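Beta-fructofuranosidase (Bifidobacterium adolescentis, PDB 6NOB) belongs to glycoside hydrolase family 32 and probably hydrolyses beta-fructofuranosides such as sucrose, releasing their terminal fructose. Local coordinates at residues A[83-87]-A[88-92]; A[488-491]-A[492-495]. All blocks are in the same frame, centred on the assembly; numbering follows the deposited sequence.

Contact 1 (A[83-87]-A[88-92])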
ATOM      1  N   ASP A  83      28.338   6.070   4.557  1.00 58.39           N
ATOM      2  CA  ASP A  83      28.592   4.993   5.501  1.00 54.59           C
ATOM      3  C   ASP A  83      27.306   4.664   6.246  1.00 53.92           C
ATOM      4  O   ASP A  83      26.537   5.557   6.610  1.00 53.72           O
ATOM      5  CB  ASP A  83      29.692   5.384   6.490  1.00 54.35           C
ATOM      6  CG  ASP A  83      31.075   5.372   5.866  1.00 59.98           C
ATOM      7  OD1 ASP A  83      31.211   4.867   4.732  1.00 60.73           O
ATOM      8  OD2 ASP A  83      32.026   5.866   6.514  1.00 61.94           O
ATOM      9  N   ASP A  84      27.064   3.368   6.449  1.00 51.54           N
ATOM     10  CA  ASP A  84      25.903   2.884   7.196  1.00 53.78           C
ATOM     11  C   ASP A  84      24.604   3.417   6.586  1.00 54.72           C
ATOM     12  O   ASP A  84      23.811   4.106   7.231  1.00 57.23           O
ATOM     13  CB  ASP A  84      26.020   3.254   8.677  1.00 56.02           C
ATOM     14  CG  ASP A  84      27.282   2.700   9.315  1.00 61.90           C
ATOM     15  OD1 ASP A  84      27.512   1.477   9.216  1.00 63.81           O
ATOM     16  OD2 ASP A  84      28.049   3.490   9.904  1.00 67.01           O
ATOM     17  N   LEU A  85      24.410   3.081   5.308  1.00 51.84           N
ATOM     18  CA  LEU A  85      23.248   3.568   4.574  1.00 51.00           C
ATOM     19  C   LEU A  85      21.943   3.117   5.218  1.00 48.44           C
ATOM     20  O   LEU A  85      20.955   3.862   5.208  1.00 42.46           O
ATOM     21  CB  LEU A  85      23.328   3.089   3.124  1.00 50.10           C
ATOM     22  CG  LEU A  85      22.432   3.736   2.073  1.00 51.52           C
ATOM     23  CD1 LEU A  85      22.470   5.249   2.192  1.00 54.38           C
ATOM     24  CD2 LEU A  85      22.876   3.292   0.689  1.00 49.76           C
ATOM     25  N   LEU A  86      21.924   1.912   5.796  1.00 45.77           N
ATOM     26  CA  LEU A  86      20.711   1.400   6.425  1.00 47.17           C
ATOM     27  C   LEU A  86      20.280   2.249   7.613  1.00 52.42           C
ATOM     28  O   LEU A  86      19.086   2.321   7.925  1.00 55.65           O
ATOM     29  CB  LEU A  86      20.927  -0.041   6.880  1.00 44.26           C
ATOM     30  CG  LEU A  86      20.629  -1.164   5.897  1.00 42.02           C
ATOM     31  CD1 LEU A  86      20.945  -2.488   6.566  1.00 43.75           C
ATOM     32  CD2 LEU A  86      19.179  -1.116   5.443  1.00 38.86           C
ATOM     33  N   ASP A  87      21.232   2.879   8.299  1.00 46.77           N
ATOM     34  CA  ASP A  87      20.918   3.687   9.470  1.00 47.87           C
ATOM     35  C   ASP A  87      20.747   5.161   9.138  1.00 50.35           C
ATOM     36  O   ASP A  87      19.907   5.833   9.748  1.00 53.47           O
ATOM     37  CB  ASP A  87      22.012   3.528  10.529  1.00 51.43           C
ATOM     38  CG  ASP A  87      22.141   2.099  11.023  1.00 61.12           C
ATOM     39  OD1 ASP A  87      21.100   1.465  11.303  1.00 61.25           O
ATOM     40  OD2 ASP A  87      23.287   1.612  11.129  1.00 66.93           O
ATOM     41  N   ASN A  88      21.524   5.682   8.190  1.00 45.52           N
ATOM     42  CA  ASN A  88      21.431   7.091   7.838  1.00 47.09           C
ATOM     43  C   ASN A  88      20.431   7.355   6.728  1.00 45.68           C
ATOM     44  O   ASN A  88      19.779   8.404   6.731  1.00 50.13           O
ATOM     45  CB  ASN A  88      22.801   7.621   7.415  1.00 48.00           C
ATOM     46  CG  ASN A  88      23.804   7.567   8.533  1.00 47.69           C
ATOM     47  OD1 ASN A  88      23.719   8.333   9.491  1.00 48.90           O
ATOM     48  ND2 ASN A  88      24.764   6.656   8.424  1.00 48.68           N
ATOM     49  N   GLY A  89      20.302   6.432   5.782  1.00 47.70           N
ATOM     50  CA  GLY A  89      19.398   6.616   4.666  1.00 36.77           C
ATOM     51  C   GLY A  89      19.906   7.651   3.679  1.00 43.53           C
ATOM     52  O   GLY A  89      20.985   8.227   3.817  1.00 51.80           O
ATOM     53  N   VAL A  90      19.092   7.882   2.651  1.00 43.51           N
ATOM     54  CA  VAL A  90      19.402   8.867   1.622  1.00 43.91           C
ATOM     55  C   VAL A  90      18.945  10.239   2.096  1.00 44.49           C
ATOM     56  O   VAL A  90      18.179  10.353   3.060  1.00 48.40           O
ATOM     57  CB  VAL A  90      18.742   8.502   0.277  1.00 42.52           C
ATOM     58  CG1 VAL A  90      19.248   7.153  -0.220  1.00 33.41           C
ATOM     59  CG2 VAL A  90      17.225   8.502   0.407  1.00 42.50           C
ATOM     60  N   ARG A  91      19.419  11.288   1.429  1.00 44.32           N
ATOM     61  CA  ARG A  91      18.978  12.652   1.683  1.00 49.02           C
ATOM     62  C   ARG A  91      18.451  13.231   0.381  1.00 50.91           C
ATOM     63  O   ARG A  91      19.161  13.237  -0.630  1.00 54.34           O
ATOM     64  CB  ARG A  91      20.110  13.521   2.234  1.00 50.95           C
ATOM     65  CG  ARG A  91      20.640  13.077   3.587  1.00 58.94           C
ATOM     66  CD  ARG A  91      19.549  13.042   4.646  1.00 65.81           C
ATOM     67  NE  ARG A  91      20.102  12.846   5.985  1.00 71.93           N
ATOM     68  CZ  ARG A  91      20.366  11.658   6.520  1.00 68.26           C
ATOM     69  N   TYR A  92      17.212  13.711   0.411  1.00 47.30           N
ATOM     70  CA  TYR A  92      16.553  14.162  -0.805  1.00 46.32           C
ATOM     71  C   TYR A  92      17.269  15.367  -1.407  1.00 51.75           C
ATOM     72  O   TYR A  92      17.764  16.242  -0.691  1.00 54.99           O
ATOM     73  CB  TYR A  92      15.095  14.511  -0.514  1.00 44.22           C
ATOM     74  CG  TYR A  92      14.282  14.783  -1.755  1.00 45.70           C
ATOM     75  CD1 TYR A  92      13.919  13.749  -2.609  1.00 44.25           C
ATOM     76  CD2 TYR A  92      13.882  16.073  -2.080  1.00 48.04           C
ATOM     77  CE1 TYR A  92      13.180  13.990  -3.751  1.00 43.99           C
ATOM     78  CE2 TYR A  92      13.142  16.324  -3.220  1.00 49.21           C
ATOM     79  CZ  TYR A  92      12.793  15.279  -4.050  1.00 45.76           C
ATOM     80  OH  TYR A  92      12.057  15.523  -5.184  1.00 47.17           O
TER
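Asn88 folds its side chain back over the turn that carries it, and its amide ND2 reaches two carbonyls near the start of the short helix. The bond to Asp84 O, at 3.0 Å, is bent (N-H...O 131°) and comes from above the carbonyl plane, while that to Asp83 O, at 2.8 Å, is weak. CG lies beside the backbone N of its own residue (chi1 -63°), which turns the amide toward these oxygens. The Asn88 backbone N also donates to Asp84 O, at 2.9 Å and much straighter. With Asp87 N, three donors therefore grip Asp84 O. Leu85 contributes both backbone and side chain: its O accepts from Gly89 N at 2.7 Å. Its CD1 comes within 3.7 Å of Gly89 O. The leucine CG stands anti to the backbone N (chi1 -165°), bringing the buried tip alongside the chain as it leaves the turn. Asp83 and Asp87 form salt bridges with Arg15 and Arg141 respectively. A single helical turn ended by a glycine of positive phi is a common C-terminal stop; here it connects the antiparallel neighbours 72-80 and 91-92 of a four-stranded sheet.

Contact 2 (A[488-491]-A[492-495]); sequences KPVS and EVYR
Lys488 and Tyr494 cross at about a right angle, and the ammonium NZ donates to the phenolic OH over 3.1 Å. The lysine chain is extended as far as CE and bends only at its last torsion (chi4 -80°), which carries NZ to the hydroxyl; on the way CG passes 3.6 Å from Tyr494 OH. The tyrosine ring lies back along the incoming strand. Pro489 CB rests 4.0 Å from its CE2, Pro489 O approaches that same carbon obliquely, and Ser491 CA sits at the ring edge near its plane. On the proline side of the ring, Val493 CG1 packs on Pro489 CB (3.8 Å) and CG2 on Val490 CG2, an apolar layer that Phe586 of strand 582-588 extends. Glu492 bends sharply at chi2 (91°), so that OE1 swings back to within 3.3 Å of Val490 CG2, where its charge is met by Arg447. The first helical turn is tied by Val493 N to Val490 O, at the N-cap position, and by Arg495 N to Ser491 O at 3.0 Å, the latter in the carbonyl plane. Tyr494 OH is also hydrogen-bonded to Glu584, so the phenol links lysine and carboxylate. These two neighbours would probably polarise the hydroxyl. One hydrogen-bonded link through the phenol and one salt bridge, Glu492-Arg447, thus flank the apolar packing of Pro489, Val490 and Val493.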
ATOM      1  N   LYS A 488      -6.074  -4.491  14.284  1.00 40.18           N
ATOM      2  CA  LYS A 488      -5.843  -3.503  15.324  1.00 40.43           C
ATOM      3  C   LYS A 488      -4.441  -2.988  15.135  1.00 40.72           C
ATOM      4  O   LYS A 488      -3.558  -3.768  14.729  1.00 42.55           O
ATOM      5  CB  LYS A 488      -6.016  -4.142  16.709  1.00 42.77           C
ATOM      6  CG  LYS A 488      -6.201  -3.193  17.878  1.00 43.26           C
ATOM      7  CD  LYS A 488      -6.242  -3.986  19.185  1.00 41.58           C
ATOM      8  CE  LYS A 488      -6.900  -3.206  20.318  1.00 47.10           C
ATOM      9  NZ  LYS A 488      -5.975  -2.215  20.941  1.00 51.06           N
ATOM     10  N   PRO A 489      -4.159  -1.705  15.381  1.00 42.37           N
ATOM     11  CA  PRO A 489      -2.795  -1.201  15.231  1.00 41.02           C
ATOM     12  C   PRO A 489      -1.823  -1.961  16.125  1.00 42.20           C
ATOM     13  O   PRO A 489      -2.158  -2.354  17.246  1.00 39.69           O
ATOM     14  CB  PRO A 489      -2.903   0.271  15.637  1.00 44.22           C
ATOM     15  CG  PRO A 489      -4.325   0.617  15.391  1.00 47.08           C
ATOM     16  CD  PRO A 489      -5.111  -0.621  15.702  1.00 47.38           C
ATOM     17  N   VAL A 490      -0.617  -2.190  15.601  1.00 38.96           N
ATOM     18  CA  VAL A 490       0.387  -2.900  16.374  1.00 41.57           C
ATOM     19  C   VAL A 490       0.751  -2.082  17.611  1.00 43.20           C
ATOM     20  O   VAL A 490       0.550  -0.862  17.670  1.00 44.84           O
ATOM     21  CB  VAL A 490       1.632  -3.208  15.529  1.00 40.09           C
ATOM     22  CG1 VAL A 490       1.258  -4.068  14.332  1.00 37.94           C
ATOM     23  CG2 VAL A 490       2.296  -1.918  15.068  1.00 36.94           C
ATOM     24  N   SER A 491       1.288  -2.776  18.616  1.00 39.30           N
ATOM     25  CA  SER A 491       1.597  -2.125  19.885  1.00 40.79           C
ATOM     26  C   SER A 491       2.525  -0.932  19.699  1.00 43.66           C
ATOM     27  O   SER A 491       2.408   0.060  20.428  1.00 46.89           O
ATOM     28  CB  SER A 491       2.199  -3.141  20.860  1.00 42.97           C
ATOM     29  OG  SER A 491       3.528  -3.482  20.504  1.00 51.61           O
ATOM     30  N   GLU A 492       3.430  -0.995  18.719  1.00 41.99           N
ATOM     31  CA  GLU A 492       4.368   0.102  18.509  1.00 35.60           C
ATOM     32  C   GLU A 492       3.660   1.388  18.099  1.00 36.78           C
ATOM     33  O   GLU A 492       4.119   2.484  18.444  1.00 38.64           O
ATOM     34  CB  GLU A 492       5.404  -0.288  17.458  1.00 36.34           C
ATOM     35  CG  GLU A 492       6.319  -1.424  17.876  1.00 39.03           C
ATOM     36  CD  GLU A 492       5.786  -2.781  17.470  1.00 38.06           C
ATOM     37  OE1 GLU A 492       4.570  -2.896  17.209  1.00 39.90           O
ATOM     38  OE2 GLU A 492       6.590  -3.733  17.401  1.00 41.82           O
ATOM     39  N   VAL A 493       2.550   1.281  17.362  1.00 38.48           N
ATOM     40  CA  VAL A 493       1.795   2.473  16.980  1.00 41.83           C
ATOM     41  C   VAL A 493       1.301   3.205  18.222  1.00 46.66           C
ATOM     42  O   VAL A 493       1.456   4.426  18.348  1.00 43.98           O
ATOM     43  CB  VAL A 493       0.635   2.095  16.040  1.00 44.22           C
ATOM     44  CG1 VAL A 493      -0.439   3.175  16.050  1.00 44.79           C
ATOM     45  CG2 VAL A 493       1.153   1.865  14.630  1.00 46.55           C
ATOM     46  N   TYR A 494       0.713   2.465  19.166  1.00 44.98           N
ATOM     47  CA  TYR A 494       0.271   3.074  20.417  1.00 45.60           C
ATOM     48  C   TYR A 494       1.446   3.649  21.199  1.00 47.56           C
ATOM     49  O   TYR A 494       1.353   4.751  21.755  1.00 49.39           O
ATOM     50  CB  TYR A 494      -0.474   2.047  21.269  1.00 42.57           C
ATOM     51  CG  TYR A 494      -1.759   1.526  20.661  1.00 44.78           C
ATOM     52  CD1 TYR A 494      -2.895   2.325  20.597  1.00 41.38           C
ATOM     53  CD2 TYR A 494      -1.843   0.226  20.178  1.00 42.20           C
ATOM     54  CE1 TYR A 494      -4.076   1.846  20.057  1.00 41.47           C
ATOM     55  CE2 TYR A 494      -3.019  -0.260  19.635  1.00 45.87           C
ATOM     56  CZ  TYR A 494      -4.133   0.554  19.577  1.00 45.18           C
ATOM     57  OH  TYR A 494      -5.305   0.074  19.037  1.00 46.38           O
ATOM     58  N   ARG A 495       2.563   2.919  21.251  1.00 40.68           N
ATOM     59  CA  ARG A 495       3.704   3.354  22.051  1.00 39.47           C
ATOM     60  C   ARG A 495       4.332   4.625  21.492  1.00 36.85           C
ATOM     61  O   ARG A 495       4.691   5.531  22.252  1.00 40.28           O
ATOM     62  CB  ARG A 495       4.743   2.234  22.129  1.00 44.00           C
ATOM     63  CG  ARG A 495       5.938   2.538  23.035  1.00 42.41           C
ATOM     64  CD  ARG A 495       7.032   1.485  22.875  1.00 47.48           C
ATOM     65  NE  ARG A 495       7.723   1.610  21.593  1.00 54.14           N
ATOM     66  CZ  ARG A 495       8.234   0.589  20.911  1.00 51.78           C
ATOM     67  NH1 ARG A 495       8.130  -0.646  21.383  1.00 55.79           N
ATOM     68  NH2 ARG A 495       8.848   0.802  19.754  1.00 45.40           N
TER

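Overall arrangement
Contacts 1 and 2 are separate turns, met in series along the chain, with centres 26 Å apart and nearest atoms about 15 Å apart. Both lie at junctions of a family 32 enzyme, whose catalytic domain is a five-bladed beta-propeller followed by a C-terminal beta-sandwich. Residues 83-92 tie the N-terminal sheet to strand 141-149 through Arg141; residues 488-495 lead from strand 484-489 toward the sandwich strands 498-501 and 582-588. Both approach one loop: Asp87 has a long, weak ion pair with Arg166, and Arg495 touches Asp167. A 1,2-ethanediol, probably from crystallisation, lies about 6 Å from the Val90 side chain in contact 1.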